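Local coordinates for immunity protein (Neisseria meningitidis, PDB 4Q7O) that probably protects the bacterium from a toxin of contact-dependent growth inhibition, serving as the immunity protein that neutralises it, at residues B[57-65]-B[81-92]; B[70-78]-B[96-104]. All blocks are in the same frame, centred on the assembly; numbering follows the deposited sequence.

Contact 1: B[57-65]-B[81-92]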
ATOM      1  N   GLY B  57       0.381 -13.550   5.074  1.00 14.44           N
ATOM      2  CA  GLY B  57       0.241 -12.107   4.974  1.00 14.70           C
ATOM      3  C   GLY B  57      -0.200 -11.549   3.631  1.00 12.79           C
ATOM      4  O   GLY B  57      -0.225 -10.330   3.459  1.00 12.89           O
ATOM      5  N   ALA B  58      -0.543 -12.413   2.675  1.00 11.19           N
ATOM      6  CA  ALA B  58      -1.007 -11.939   1.370  1.00 10.92           C
ATOM      7  C   ALA B  58      -1.716 -13.030   0.596  1.00 10.37           C
ATOM      8  O   ALA B  58      -1.199 -14.132   0.463  1.00 11.91           O
ATOM      9  CB  ALA B  58       0.159 -11.400   0.552  1.00 12.37           C
ATOM     10  N   GLN B  59      -2.883 -12.717   0.049  1.00  9.01           N
ATOM     11  CA  GLN B  59      -3.594 -13.689  -0.767  1.00  9.16           C
ATOM     12  C   GLN B  59      -4.575 -13.025  -1.714  1.00  7.98           C
ATOM     13  O   GLN B  59      -4.996 -11.884  -1.504  1.00  7.70           O
ATOM     14  CB  GLN B  59      -4.359 -14.679   0.116  1.00 12.16           C
ATOM     15  CG  GLN B  59      -5.515 -14.033   0.870  1.00 15.56           C
ATOM     16  CD  GLN B  59      -6.403 -15.037   1.581  1.00 20.65           C
ATOM     17  OE1 GLN B  59      -6.475 -16.205   1.195  1.00 23.10           O
ATOM     18  NE2 GLN B  59      -7.093 -14.582   2.621  1.00 22.87           N
ATOM     19  N   TYR B  60      -4.950 -13.763  -2.753  1.00  7.30           N
ATOM     20  CA  TYR B  60      -6.124 -13.420  -3.548  1.00  7.12           C
ATOM     21  C   TYR B  60      -6.940 -14.660  -3.849  1.00  7.46           C
ATOM     22  O   TYR B  60      -6.426 -15.784  -3.845  1.00  8.84           O
ATOM     23  CB  TYR B  60      -5.776 -12.666  -4.847  1.00  7.47           C
ATOM     24  CG  TYR B  60      -4.929 -13.444  -5.844  1.00  7.05           C
ATOM     25  CD1 TYR B  60      -5.483 -14.449  -6.643  1.00  7.94           C
ATOM     26  CD2 TYR B  60      -3.574 -13.160  -6.000  1.00  7.19           C
ATOM     27  CE1 TYR B  60      -4.705 -15.164  -7.554  1.00  8.37           C
ATOM     28  CE2 TYR B  60      -2.786 -13.860  -6.910  1.00  7.80           C
ATOM     29  CZ  TYR B  60      -3.358 -14.864  -7.685  1.00  8.27           C
ATOM     30  OH  TYR B  60      -2.598 -15.571  -8.595  1.00  9.29           O
ATOM     31  N   GLU B  61      -8.216 -14.445  -4.136  1.00  7.98           N
ATOM     32  CA  GLU B  61      -9.095 -15.521  -4.537  1.00  9.34           C
ATOM     33  C   GLU B  61     -10.201 -14.917  -5.384  1.00  8.24           C
ATOM     34  O   GLU B  61     -10.870 -13.975  -4.951  1.00  9.09           O
ATOM     35  CB  GLU B  61      -9.675 -16.202  -3.296  1.00 13.51           C
ATOM     36  CG  GLU B  61     -10.515 -17.431  -3.547  1.00 19.47           C
ATOM     37  CD  GLU B  61     -11.126 -17.955  -2.260  1.00 25.06           C
ATOM     38  OE1 GLU B  61     -11.067 -17.231  -1.241  1.00 27.37           O
ATOM     39  OE2 GLU B  61     -11.657 -19.085  -2.263  1.00 28.14           O
ATOM     40  N   LYS B  62     -10.377 -15.426  -6.598  1.00  8.47           N
ATOM     41  CA  LYS B  62     -11.548 -15.056  -7.379  1.00  9.09           C
ATOM     42  C   LYS B  62     -12.798 -15.415  -6.585  1.00  8.85           C
ATOM     43  O   LYS B  62     -12.851 -16.460  -5.926  1.00 10.79           O
ATOM     44  CB  LYS B  62     -11.555 -15.780  -8.720  1.00 10.02           C
ATOM     45  CG  LYS B  62     -10.493 -15.284  -9.677  1.00 11.39           C
ATOM     46  CD  LYS B  62     -10.609 -15.961 -11.026  1.00 12.69           C
ATOM     47  CE  LYS B  62      -9.606 -15.385 -12.013  1.00 14.95           C
ATOM     48  NZ  LYS B  62      -9.649 -16.065 -13.338  1.00 17.40           N
ATOM     49  N   ILE B  63     -13.803 -14.548  -6.646  1.00  7.00           N
ATOM     50  CA  ILE B  63     -15.003 -14.739  -5.849  1.00  8.83           C
ATOM     51  C   ILE B  63     -16.009 -15.580  -6.611  1.00 10.23           C
ATOM     52  O   ILE B  63     -16.405 -15.232  -7.727  1.00 11.15           O
ATOM     53  CB  ILE B  63     -15.616 -13.388  -5.453  1.00  9.36           C
ATOM     54  CG1 ILE B  63     -14.670 -12.664  -4.485  1.00 10.23           C
ATOM     55  CG2 ILE B  63     -16.992 -13.577  -4.822  1.00 10.27           C
ATOM     56  CD1 ILE B  63     -15.062 -11.247  -4.182  1.00 12.54           C
ATOM     57  N   ASP B  64     -16.401 -16.700  -6.013  1.00 11.05           N
ATOM     58  CA  ASP B  64     -17.429 -17.549  -6.589  1.00 11.56           C
ATOM     59  C   ASP B  64     -18.788 -17.006  -6.179  1.00 12.52           C
ATOM     60  O   ASP B  64     -19.247 -17.246  -5.062  1.00 13.57           O
ATOM     61  CB  ASP B  64     -17.271 -18.978  -6.076  1.00 14.46           C
ATOM     62  CG  ASP B  64     -18.244 -19.944  -6.719  1.00 16.68           C
ATOM     63  OD1 ASP B  64     -19.199 -19.498  -7.388  1.00 17.38           O
ATOM     64  OD2 ASP B  64     -18.048 -21.161  -6.549  1.00 18.94           O
ATOM     65  N   ALA B  65     -19.437 -16.288  -7.089  1.00 14.08           N
ATOM     66  CA  ALA B  65     -20.721 -15.663  -6.782  1.00 14.79           C
ATOM     67  C   ALA B  65     -21.893 -16.648  -6.727  1.00 14.80           C
ATOM     68  O   ALA B  65     -23.023 -16.247  -6.462  1.00 16.68           O
ATOM     69  CB  ALA B  65     -21.013 -14.524  -7.753  1.00 16.46           C
ATOM     70  N   ILE B  81     -19.298  -7.262  -6.690  1.00  8.56           N
ATOM     71  CA  ILE B  81     -19.639  -8.673  -6.889  1.00  9.04           C
ATOM     72  C   ILE B  81     -20.921  -8.835  -7.705  1.00 10.49           C
ATOM     73  O   ILE B  81     -20.981  -9.650  -8.628  1.00 12.28           O
ATOM     74  CB  ILE B  81     -19.749  -9.452  -5.553  1.00  9.74           C
ATOM     75  CG1 ILE B  81     -18.430  -9.382  -4.777  1.00  9.81           C
ATOM     76  CG2 ILE B  81     -20.120 -10.899  -5.821  1.00 10.67           C
ATOM     77  CD1 ILE B  81     -18.523  -9.923  -3.361  1.00  9.96           C
ATOM     78  N   ASP B  82     -21.936  -8.036  -7.388  1.00 11.25           N
ATOM     79  CA  ASP B  82     -23.207  -8.111  -8.104  1.00 13.69           C
ATOM     80  C   ASP B  82     -23.134  -7.578  -9.539  1.00 13.36           C
ATOM     81  O   ASP B  82     -24.027  -7.840 -10.344  1.00 15.59           O
ATOM     82  CB  ASP B  82     -24.305  -7.379  -7.323  1.00 17.40           C
ATOM     83  CG  ASP B  82     -25.677  -7.553  -7.943  1.00 22.18           C
ATOM     84  OD1 ASP B  82     -26.211  -8.681  -7.890  1.00 24.58           O
ATOM     85  OD2 ASP B  82     -26.218  -6.563  -8.485  1.00 24.42           O
ATOM     86  N   LYS B  83     -22.066  -6.851  -9.862  1.00 10.70           N
ATOM     87  CA  LYS B  83     -21.958  -6.175 -11.158  1.00 10.28           C
ATOM     88  C   LYS B  83     -21.100  -6.913 -12.186  1.00  9.80           C
ATOM     89  O   LYS B  83     -21.362  -6.830 -13.381  1.00 10.52           O
ATOM     90  CB  LYS B  83     -21.412  -4.759 -10.971  1.00 10.05           C
ATOM     91  CG  LYS B  83     -22.204  -3.923  -9.980  1.00 11.04           C
ATOM     92  CD  LYS B  83     -21.587  -2.547  -9.785  1.00 12.90           C
ATOM     93  CE  LYS B  83     -22.394  -1.714  -8.794  1.00 15.18           C
ATOM     94  NZ  LYS B  83     -21.978  -0.279  -8.775  1.00 17.15           N
ATOM     95  N   ALA B  84     -20.082  -7.635 -11.725  1.00 10.66           N
ATOM     96  CA  ALA B  84     -19.113  -8.253 -12.628  1.00  9.54           C
ATOM     97  C   ALA B  84     -18.319  -9.324 -11.891  1.00  8.64           C
ATOM     98  O   ALA B  84     -18.245  -9.294 -10.663  1.00  8.30           O
ATOM     99  CB  ALA B  84     -18.165  -7.184 -13.199  1.00 12.22           C
ATOM    100  N   PRO B  85     -17.710 -10.265 -12.639  1.00  8.70           N
ATOM    101  CA  PRO B  85     -16.769 -11.205 -12.017  1.00  8.10           C
ATOM    102  C   PRO B  85     -15.702 -10.439 -11.239  1.00  8.15           C
ATOM    103  O   PRO B  85     -15.047  -9.534 -11.779  1.00  7.91           O
ATOM    104  CB  PRO B  85     -16.153 -11.928 -13.215  1.00  9.36           C
ATOM    105  CG  PRO B  85     -17.252 -11.882 -14.268  1.00 10.15           C
ATOM    106  CD  PRO B  85     -17.888 -10.528 -14.079  1.00 10.79           C
ATOM    107  N   SER B  86     -15.543 -10.806  -9.975  1.00  8.39           N
ATOM    108  CA  SER B  86     -14.709 -10.055  -9.052  1.00  7.57           C
ATOM    109  C   SER B  86     -13.709 -10.940  -8.324  1.00  6.65           C
ATOM    110  O   SER B  86     -13.793 -12.165  -8.352  1.00  7.86           O
ATOM    111  CB  SER B  86     -15.574  -9.292  -8.044  1.00  8.06           C
ATOM    112  OG  SER B  86     -16.382  -8.318  -8.694  1.00 10.05           O
ATOM    113  N   ILE B  87     -12.772 -10.298  -7.647  1.00  6.51           N
ATOM    114  CA  ILE B  87     -11.699 -11.002  -6.976  1.00  6.74           C
ATOM    115  C   ILE B  87     -11.362 -10.315  -5.659  1.00  6.27           C
ATOM    116  O   ILE B  87     -11.381  -9.086  -5.554  1.00  6.56           O
ATOM    117  CB  ILE B  87     -10.478 -11.129  -7.918  1.00  7.12           C
ATOM    118  CG1 ILE B  87      -9.288 -11.793  -7.218  1.00  7.68           C
ATOM    119  CG2 ILE B  87     -10.114  -9.764  -8.525  1.00  8.57           C
ATOM    120  CD1 ILE B  87      -8.207 -12.226  -8.185  1.00  9.65           C
ATOM    121  N   TYR B  88     -11.091 -11.135  -4.651  1.00  6.41           N
ATOM    122  CA  TYR B  88     -10.776 -10.687  -3.304  1.00  6.34           C
ATOM    123  C   TYR B  88      -9.278 -10.699  -3.065  1.00  6.68           C
ATOM    124  O   TYR B  88      -8.613 -11.674  -3.386  1.00  8.44           O
ATOM    125  CB  TYR B  88     -11.469 -11.628  -2.320  1.00  7.85           C
ATOM    126  CG  TYR B  88     -11.061 -11.506  -0.874  1.00  8.47           C
ATOM    127  CD1 TYR B  88     -11.666 -10.581  -0.030  1.00  8.62           C
ATOM    128  CD2 TYR B  88     -10.120 -12.367  -0.334  1.00 10.29           C
ATOM    129  CE1 TYR B  88     -11.318 -10.500   1.312  1.00  8.93           C
ATOM    130  CE2 TYR B  88      -9.768 -12.295   0.996  1.00 11.64           C
ATOM    131  CZ  TYR B  88     -10.366 -11.358   1.813  1.00 10.61           C
ATOM    132  OH  TYR B  88     -10.012 -11.302   3.141  1.00 12.24           O
ATOM    133  N   PHE B  89      -8.756  -9.614  -2.501  1.00  5.52           N
ATOM    134  CA  PHE B  89      -7.368  -9.543  -2.063  1.00  5.74           C
ATOM    135  C   PHE B  89      -7.309  -9.244  -0.583  1.00  7.60           C
ATOM    136  O   PHE B  89      -8.123  -8.481  -0.066  1.00  8.02           O
ATOM    137  CB  PHE B  89      -6.627  -8.415  -2.790  1.00  5.58           C
ATOM    138  CG  PHE B  89      -6.329  -8.708  -4.215  1.00  5.91           C
ATOM    139  CD1 PHE B  89      -7.304  -8.532  -5.188  1.00  7.31           C
ATOM    140  CD2 PHE B  89      -5.064  -9.134  -4.595  1.00  7.26           C
ATOM    141  CE1 PHE B  89      -7.028  -8.792  -6.518  1.00  8.34           C
ATOM    142  CE2 PHE B  89      -4.779  -9.394  -5.927  1.00  8.39           C
ATOM    143  CZ  PHE B  89      -5.756  -9.223  -6.887  1.00  9.18           C
ATOM    144  N   SER B  90      -6.331  -9.816   0.103  1.00  7.78           N
ATOM    145  CA  SER B  90      -6.055  -9.360   1.456  1.00  9.26           C
ATOM    146  C   SER B  90      -4.572  -9.356   1.755  1.00  9.22           C
ATOM    147  O   SER B  90      -3.809 -10.139   1.191  1.00 10.14           O
ATOM    148  CB  SER B  90      -6.822 -10.180   2.492  1.00 13.63           C
ATOM    149  OG  SER B  90      -6.254 -11.458   2.650  1.00 16.80           O
ATOM    150  N   VAL B  91      -4.173  -8.449   2.634  1.00  8.23           N
ATOM    151  CA  VAL B  91      -2.814  -8.430   3.148  1.00  8.25           C
ATOM    152  C   VAL B  91      -2.825  -8.277   4.664  1.00  9.98           C
ATOM    153  O   VAL B  91      -3.778  -7.748   5.243  1.00 10.13           O
ATOM    154  CB  VAL B  91      -1.967  -7.299   2.512  1.00  9.29           C
ATOM    155  CG1 VAL B  91      -1.757  -7.562   1.034  1.00 10.95           C
ATOM    156  CG2 VAL B  91      -2.605  -5.933   2.758  1.00 10.51           C
ATOM    157  N   GLY B  92      -1.763  -8.754   5.301  1.00 12.66           N
ATOM    158  CA  GLY B  92      -1.630  -8.642   6.741  1.00 15.46           C
ATOM    159  C   GLY B  92      -2.126  -9.860   7.498  1.00 18.81           C
ATOM    160  O   GLY B  92      -2.353 -10.933   6.915  1.00 19.44           O
TER
HETATM  161  O   HOH W   1      -7.640 -12.756   4.387  1.00 35.77           O
HETATM  162  O   HOH W   2     -17.301 -12.593  -8.705  1.00 19.51           O
HETATM  163  O   HOH W   3     -15.050 -14.161  -9.985  1.00 26.84           O
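The backbone carbonyl of S86 takes two hydrogen bonds, one from I63 N and one from a water: I63 N reaches its O at 2.9 Å in a nearly straight bond (174°), and the water, which also donates to I63 O, donates the second. Another water bridges I63 O to S86 N, so solvent completes the pairing where the strands begin to part. From here strands 58-62 and 86-91 run antiparallel as neighbours in the sheet, joined by a long loop, with Q59/S90 and E61/Y88 as hydrogen-bonded pairs; Y88 N to E61 O is 2.9 Å. Beyond them G92 N bonds G57 O.

On the face of Y60 and F89 the side chains lie alongside, pointing the same way. F89 CG lies anti to its carbonyl carbon (chi1 -73°), which brings one face of its ring against Y60 CB, 3.8 Å from CB to the ring centroid; the two rings themselves meet obliquely. I87 CD1 touches Y60 CD1 at 3.8 Å. The other face is more polar: the Q59 amide comes to the edge of the Y88 ring, NE2 lying 3.9 Å from CE2, with the two planes 76° apart. One water accepts a hydrogen bond from Q59 NE2, donates to Y88 OH and also bonds S90 OG. Farther along, I63 CG1 packs on Y88 CB, and I63 CD1 meets I81 CD1 at 3.8 Å.

These are the two central strands of the four-stranded sheet, with 52-55 beside 58-62 and 98-103 beside 86-91. Helices 22-34 and 104-121 cover the Y60/F89 face, where F27 and F111 meet F89 and Y60, respectively, edge-to-face; on the other face the Y72 ring meets the Y88 ring, and Y88 OH is hydrogen-bonded to E99 OE2.

Contact 2: B[70-78]-B[96-104]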
ATOM      1  N   GLY B  70     -21.699 -13.443   2.056  1.00 11.34           N
ATOM      2  CA  GLY B  70     -22.037 -12.672   3.239  1.00 13.29           C
ATOM      3  C   GLY B  70     -20.848 -12.168   4.034  1.00 15.27           C
ATOM      4  O   GLY B  70     -20.912 -11.099   4.646  1.00 16.50           O
ATOM      5  N   ASP B  71     -19.754 -12.922   4.034  1.00 16.13           N
ATOM      6  CA  ASP B  71     -18.567 -12.486   4.767  1.00 17.88           C
ATOM      7  C   ASP B  71     -17.697 -11.473   4.001  1.00 15.64           C
ATOM      8  O   ASP B  71     -16.638 -11.064   4.486  1.00 16.75           O
ATOM      9  CB  ASP B  71     -17.748 -13.679   5.270  1.00 21.67           C
ATOM     10  CG  ASP B  71     -17.334 -14.618   4.161  1.00 24.48           C
ATOM     11  OD1 ASP B  71     -17.781 -14.421   3.008  1.00 24.94           O
ATOM     12  OD2 ASP B  71     -16.571 -15.569   4.451  1.00 27.04           O
ATOM     13  N   TYR B  72     -18.159 -11.051   2.826  1.00 12.37           N
ATOM     14  CA  TYR B  72     -17.511  -9.966   2.084  1.00 10.60           C
ATOM     15  C   TYR B  72     -18.222  -8.624   2.268  1.00 11.63           C
ATOM     16  O   TYR B  72     -17.762  -7.612   1.748  1.00 11.25           O
ATOM     17  CB  TYR B  72     -17.462 -10.260   0.577  1.00 10.92           C
ATOM     18  CG  TYR B  72     -16.654 -11.469   0.157  1.00 11.48           C
ATOM     19  CD1 TYR B  72     -15.294 -11.549   0.418  1.00 12.79           C
ATOM     20  CD2 TYR B  72     -17.244 -12.500  -0.560  1.00 12.00           C
ATOM     21  CE1 TYR B  72     -14.546 -12.645   0.006  1.00 12.98           C
ATOM     22  CE2 TYR B  72     -16.513 -13.603  -0.965  1.00 13.06           C
ATOM     23  CZ  TYR B  72     -15.163 -13.671  -0.685  1.00 13.74           C
ATOM     24  OH  TYR B  72     -14.434 -14.764  -1.101  1.00 16.24           O
ATOM     25  N   GLU B  73     -19.339  -8.617   2.994  1.00 13.46           N
ATOM     26  CA  GLU B  73     -20.225  -7.446   3.035  1.00 15.35           C
ATOM     27  C   GLU B  73     -19.575  -6.159   3.541  1.00 14.94           C
ATOM     28  O   GLU B  73     -19.957  -5.060   3.129  1.00 15.82           O
ATOM     29  CB  GLU B  73     -21.495  -7.747   3.837  1.00 18.27           C
ATOM     30  CG  GLU B  73     -22.503  -8.574   3.060  1.00 21.67           C
ATOM     31  CD  GLU B  73     -23.714  -8.972   3.882  1.00 25.67           C
ATOM     32  OE1 GLU B  73     -23.857  -8.498   5.030  1.00 27.48           O
ATOM     33  OE2 GLU B  73     -24.524  -9.765   3.370  1.00 26.91           O
ATOM     34  N   GLU B  74     -18.588  -6.301   4.417  1.00 14.90           N
ATOM     35  CA  GLU B  74     -17.910  -5.155   5.027  1.00 16.35           C
ATOM     36  C   GLU B  74     -16.609  -4.789   4.314  1.00 14.67           C
ATOM     37  O   GLU B  74     -15.933  -3.833   4.698  1.00 16.81           O
ATOM     38  CB  GLU B  74     -17.604  -5.453   6.492  1.00 21.26           C
ATOM     39  CG  GLU B  74     -18.804  -5.900   7.305  1.00 26.45           C
ATOM     40  CD  GLU B  74     -19.639  -4.738   7.780  1.00 30.91           C
ATOM     41  OE1 GLU B  74     -20.186  -4.009   6.924  1.00 32.87           O
ATOM     42  OE2 GLU B  74     -19.737  -4.546   9.011  1.00 32.68           O
ATOM     43  N   VAL B  75     -16.253  -5.555   3.289  1.00 11.61           N
ATOM     44  CA  VAL B  75     -15.017  -5.323   2.549  1.00  9.63           C
ATOM     45  C   VAL B  75     -15.191  -4.208   1.505  1.00  9.11           C
ATOM     46  O   VAL B  75     -16.215  -4.162   0.808  1.00  9.91           O
ATOM     47  CB  VAL B  75     -14.560  -6.622   1.851  1.00  9.72           C
ATOM     48  CG1 VAL B  75     -13.321  -6.382   0.983  1.00 10.74           C
ATOM     49  CG2 VAL B  75     -14.309  -7.719   2.885  1.00 11.29           C
ATOM     50  N   ASN B  76     -14.196  -3.323   1.399  1.00  8.78           N
ATOM     51  CA  ASN B  76     -14.159  -2.316   0.343  1.00  9.73           C
ATOM     52  C   ASN B  76     -14.258  -2.994  -1.014  1.00  8.70           C
ATOM     53  O   ASN B  76     -13.437  -3.842  -1.330  1.00  9.37           O
ATOM     54  CB  ASN B  76     -12.827  -1.557   0.356  1.00 12.30           C
ATOM     55  CG  ASN B  76     -12.586  -0.773   1.625  1.00 16.77           C
ATOM     56  OD1 ASN B  76     -13.511  -0.436   2.359  1.00 19.26           O
ATOM     57  ND2 ASN B  76     -11.318  -0.454   1.874  1.00 17.33           N
ATOM     58  N   GLY B  77     -15.247  -2.625  -1.819  1.00  8.49           N
ATOM     59  CA  GLY B  77     -15.391  -3.231  -3.127  1.00  8.71           C
ATOM     60  C   GLY B  77     -16.451  -4.317  -3.188  1.00  8.06           C
ATOM     61  O   GLY B  77     -16.684  -4.890  -4.250  1.00  7.57           O
ATOM     62  N   PHE B  78     -17.103  -4.595  -2.062  1.00  7.90           N
ATOM     63  CA  PHE B  78     -18.190  -5.574  -2.044  1.00  8.45           C
ATOM     64  C   PHE B  78     -19.193  -5.355  -3.178  1.00  8.94           C
ATOM     65  O   PHE B  78     -19.673  -6.306  -3.800  1.00  8.93           O
ATOM     66  CB  PHE B  78     -18.922  -5.543  -0.702  1.00  9.63           C
ATOM     67  CG  PHE B  78     -20.129  -6.429  -0.658  1.00 10.64           C
ATOM     68  CD1 PHE B  78     -19.981  -7.804  -0.561  1.00 11.77           C
ATOM     69  CD2 PHE B  78     -21.410  -5.893  -0.711  1.00 11.91           C
ATOM     70  CE1 PHE B  78     -21.086  -8.627  -0.512  1.00 13.17           C
ATOM     71  CE2 PHE B  78     -22.513  -6.717  -0.667  1.00 13.30           C
ATOM     72  CZ  PHE B  78     -22.350  -8.082  -0.570  1.00 13.69           C
ATOM     73  N   ASN B  96      -6.943  -9.793  11.429  1.00 23.18           N
ATOM     74  CA  ASN B  96      -7.323  -8.431  11.075  1.00 20.97           C
ATOM     75  C   ASN B  96      -6.769  -8.022   9.721  1.00 16.78           C
ATOM     76  O   ASN B  96      -5.974  -7.092   9.642  1.00 16.85           O
ATOM     77  CB  ASN B  96      -6.800  -7.449  12.121  1.00 23.78           C
ATOM     78  CG  ASN B  96      -7.492  -7.594  13.443  1.00 26.33           C
ATOM     79  OD1 ASN B  96      -6.865  -7.896  14.456  1.00 28.05           O
ATOM     80  ND2 ASN B  96      -8.801  -7.384  13.444  1.00 26.95           N
ATOM     81  N   PRO B  97      -7.196  -8.700   8.648  1.00 14.34           N
ATOM     82  CA  PRO B  97      -6.566  -8.427   7.357  1.00 12.82           C
ATOM     83  C   PRO B  97      -7.038  -7.114   6.756  1.00 11.09           C
ATOM     84  O   PRO B  97      -8.128  -6.640   7.082  1.00 12.48           O
ATOM     85  CB  PRO B  97      -7.040  -9.600   6.492  1.00 13.99           C
ATOM     86  CG  PRO B  97      -8.353  -9.959   7.055  1.00 14.97           C
ATOM     87  CD  PRO B  97      -8.247  -9.729   8.540  1.00 14.97           C
ATOM     88  N   GLU B  98      -6.204  -6.535   5.898  1.00  8.34           N
ATOM     89  CA  GLU B  98      -6.598  -5.381   5.098  1.00  7.72           C
ATOM     90  C   GLU B  98      -7.123  -5.924   3.776  1.00  7.45           C
ATOM     91  O   GLU B  98      -6.399  -6.598   3.045  1.00  8.09           O
ATOM     92  CB  GLU B  98      -5.395  -4.477   4.862  1.00  9.80           C
ATOM     93  CG  GLU B  98      -4.657  -4.108   6.132  1.00 11.38           C
ATOM     94  CD  GLU B  98      -3.453  -3.235   5.845  1.00 12.77           C
ATOM     95  OE1 GLU B  98      -3.625  -2.216   5.137  1.00 12.62           O
ATOM     96  OE2 GLU B  98      -2.340  -3.575   6.304  1.00 15.09           O
ATOM     97  N   GLU B  99      -8.385  -5.649   3.470  1.00  7.57           N
ATOM     98  CA  GLU B  99      -9.067  -6.360   2.388  1.00  7.79           C
ATOM     99  C   GLU B  99      -9.539  -5.440   1.275  1.00  6.35           C
ATOM    100  O   GLU B  99      -9.868  -4.281   1.507  1.00  8.52           O
ATOM    101  CB  GLU B  99     -10.276  -7.109   2.944  1.00  9.27           C
ATOM    102  CG  GLU B  99      -9.943  -8.101   4.038  1.00 10.35           C
ATOM    103  CD  GLU B  99     -11.176  -8.570   4.785  1.00 12.81           C
ATOM    104  OE1 GLU B  99     -11.786  -7.749   5.497  1.00 14.82           O
ATOM    105  OE2 GLU B  99     -11.543  -9.755   4.645  1.00 12.69           O
ATOM    106  N   LEU B 100      -9.609  -5.980   0.065  1.00  6.39           N
ATOM    107  CA  LEU B 100     -10.100  -5.234  -1.084  1.00  6.23           C
ATOM    108  C   LEU B 100     -10.716  -6.180  -2.090  1.00  6.50           C
ATOM    109  O   LEU B 100     -10.164  -7.237  -2.372  1.00  7.85           O
ATOM    110  CB  LEU B 100      -8.945  -4.478  -1.746  1.00  6.97           C
ATOM    111  CG  LEU B 100      -9.232  -3.739  -3.056  1.00  8.30           C
ATOM    112  CD1 LEU B 100     -10.180  -2.581  -2.836  1.00  9.73           C
ATOM    113  CD2 LEU B 100      -7.941  -3.239  -3.693  1.00  8.09           C
ATOM    114  N   ILE B 101     -11.855  -5.782  -2.644  1.00  5.36           N
ATOM    115  CA  ILE B 101     -12.455  -6.501  -3.759  1.00  6.37           C
ATOM    116  C   ILE B 101     -12.483  -5.592  -4.981  1.00  6.51           C
ATOM    117  O   ILE B 101     -12.848  -4.421  -4.879  1.00  6.99           O
ATOM    118  CB  ILE B 101     -13.871  -6.975  -3.410  1.00  7.16           C
ATOM    119  CG1 ILE B 101     -13.805  -8.047  -2.313  1.00  7.02           C
ATOM    120  CG2 ILE B 101     -14.587  -7.486  -4.645  1.00  7.73           C
ATOM    121  CD1 ILE B 101     -15.137  -8.301  -1.608  1.00  7.72           C
ATOM    122  N   ILE B 102     -12.074  -6.124  -6.131  1.00  7.03           N
ATOM    123  CA  ILE B 102     -12.123  -5.385  -7.389  1.00  6.65           C
ATOM    124  C   ILE B 102     -12.619  -6.293  -8.519  1.00  6.44           C
ATOM    125  O   ILE B 102     -12.595  -7.514  -8.384  1.00  7.56           O
ATOM    126  CB  ILE B 102     -10.740  -4.789  -7.761  1.00  7.23           C
ATOM    127  CG1 ILE B 102      -9.649  -5.866  -7.741  1.00  6.45           C
ATOM    128  CG2 ILE B 102     -10.390  -3.636  -6.838  1.00  8.08           C
ATOM    129  CD1 ILE B 102      -8.288  -5.367  -8.242  1.00  6.85           C
ATOM    130  N   PRO B 103     -13.069  -5.706  -9.637  1.00  6.53           N
ATOM    131  CA  PRO B 103     -13.407  -6.567 -10.775  1.00  7.35           C
ATOM    132  C   PRO B 103     -12.179  -7.311 -11.291  1.00  7.04           C
ATOM    133  O   PRO B 103     -11.066  -6.783 -11.242  1.00  7.24           O
ATOM    134  CB  PRO B 103     -13.885  -5.570 -11.840  1.00  7.29           C
ATOM    135  CG  PRO B 103     -14.312  -4.352 -11.065  1.00  8.13           C
ATOM    136  CD  PRO B 103     -13.339  -4.282  -9.918  1.00  7.95           C
ATOM    137  N   ILE B 104     -12.378  -8.524 -11.795  1.00  7.29           N
ATOM    138  CA  ILE B 104     -11.283  -9.294 -12.374  1.00  8.66           C
ATOM    139  C   ILE B 104     -10.577  -8.541 -13.511  1.00  8.15           C
ATOM    140  O   ILE B 104      -9.363  -8.609 -13.641  1.00  7.12           O
ATOM    141  CB  ILE B 104     -11.763 -10.698 -12.809  1.00 10.53           C
ATOM    142  CG1 ILE B 104     -12.049 -11.550 -11.568  1.00 11.70           C
ATOM    143  CG2 ILE B 104     -10.733 -11.390 -13.686  1.00 11.09           C
ATOM    144  CD1 ILE B 104     -12.752 -12.856 -11.859  1.00 13.47           C
TER
HETATM  145  O   HOH W   4     -13.875 -11.349   4.086  1.00 32.44           O
HETATM  146  O   HOH W   5      -9.083  -1.632   0.802  1.00 12.10           O
HETATM  147  O   HOH W   6     -12.009  -3.581   3.178  1.00 12.54           O
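With CG1 of I101 set beside its own backbone N (chi1 -67°) and the chain then extended (chi2 163°), CD1 reaches into the loop and meets V75 CG1 and Y72 CB, each at 3.7 Å. V75, its CG1 turned opposite the backbone N (chi1 176°), crosses I101 at about a right angle and also lays CG2 against the E99 carboxylate, 3.6 Å from OE1. One direct hydrogen bond joins the backbones: I101 N to N76 O, 2.8 Å. Beside it G77 brings CA to 3.3 Å from I101 O, a CA-H...O contact to a buried carbonyl that has no conventional partner. G77 lies in a type II turn from V75 to F78, with a positive phi suited to glycine.

Water extends the joint. E99 O accepts hydrogen bonds from two waters, one linked to N76 N and the other to N76 ND2, and a third bridges D71 O to E99 OE2, which also bonds Y88 OH.

The loop thus lies along the outer side of edge strand 98-103, whose L100 turns to helix 22-34; Q33 of the second subunit packs on N76.

Overall arrangement
From the N terminus, helices 10-18, 22-34 and 37-46 come before the sheet, which opens with strand 52-55 and continues into 58-62. Contact 1 closes the long loop that follows, bringing 81-92 back beside 57-65. Part of that loop, 70-78, packs against strand 98-103, which follows 86-91 in the chain, so contact 2 crosses contact 1 instead of nesting within it. Their centres lie about 7 Å apart, and they meet at the side chain of Y88 and at the F89 to L100 backbone pairing. Together they tie the central strands to the edge strand and its loop, and 98-103 leads directly into helix 104-121.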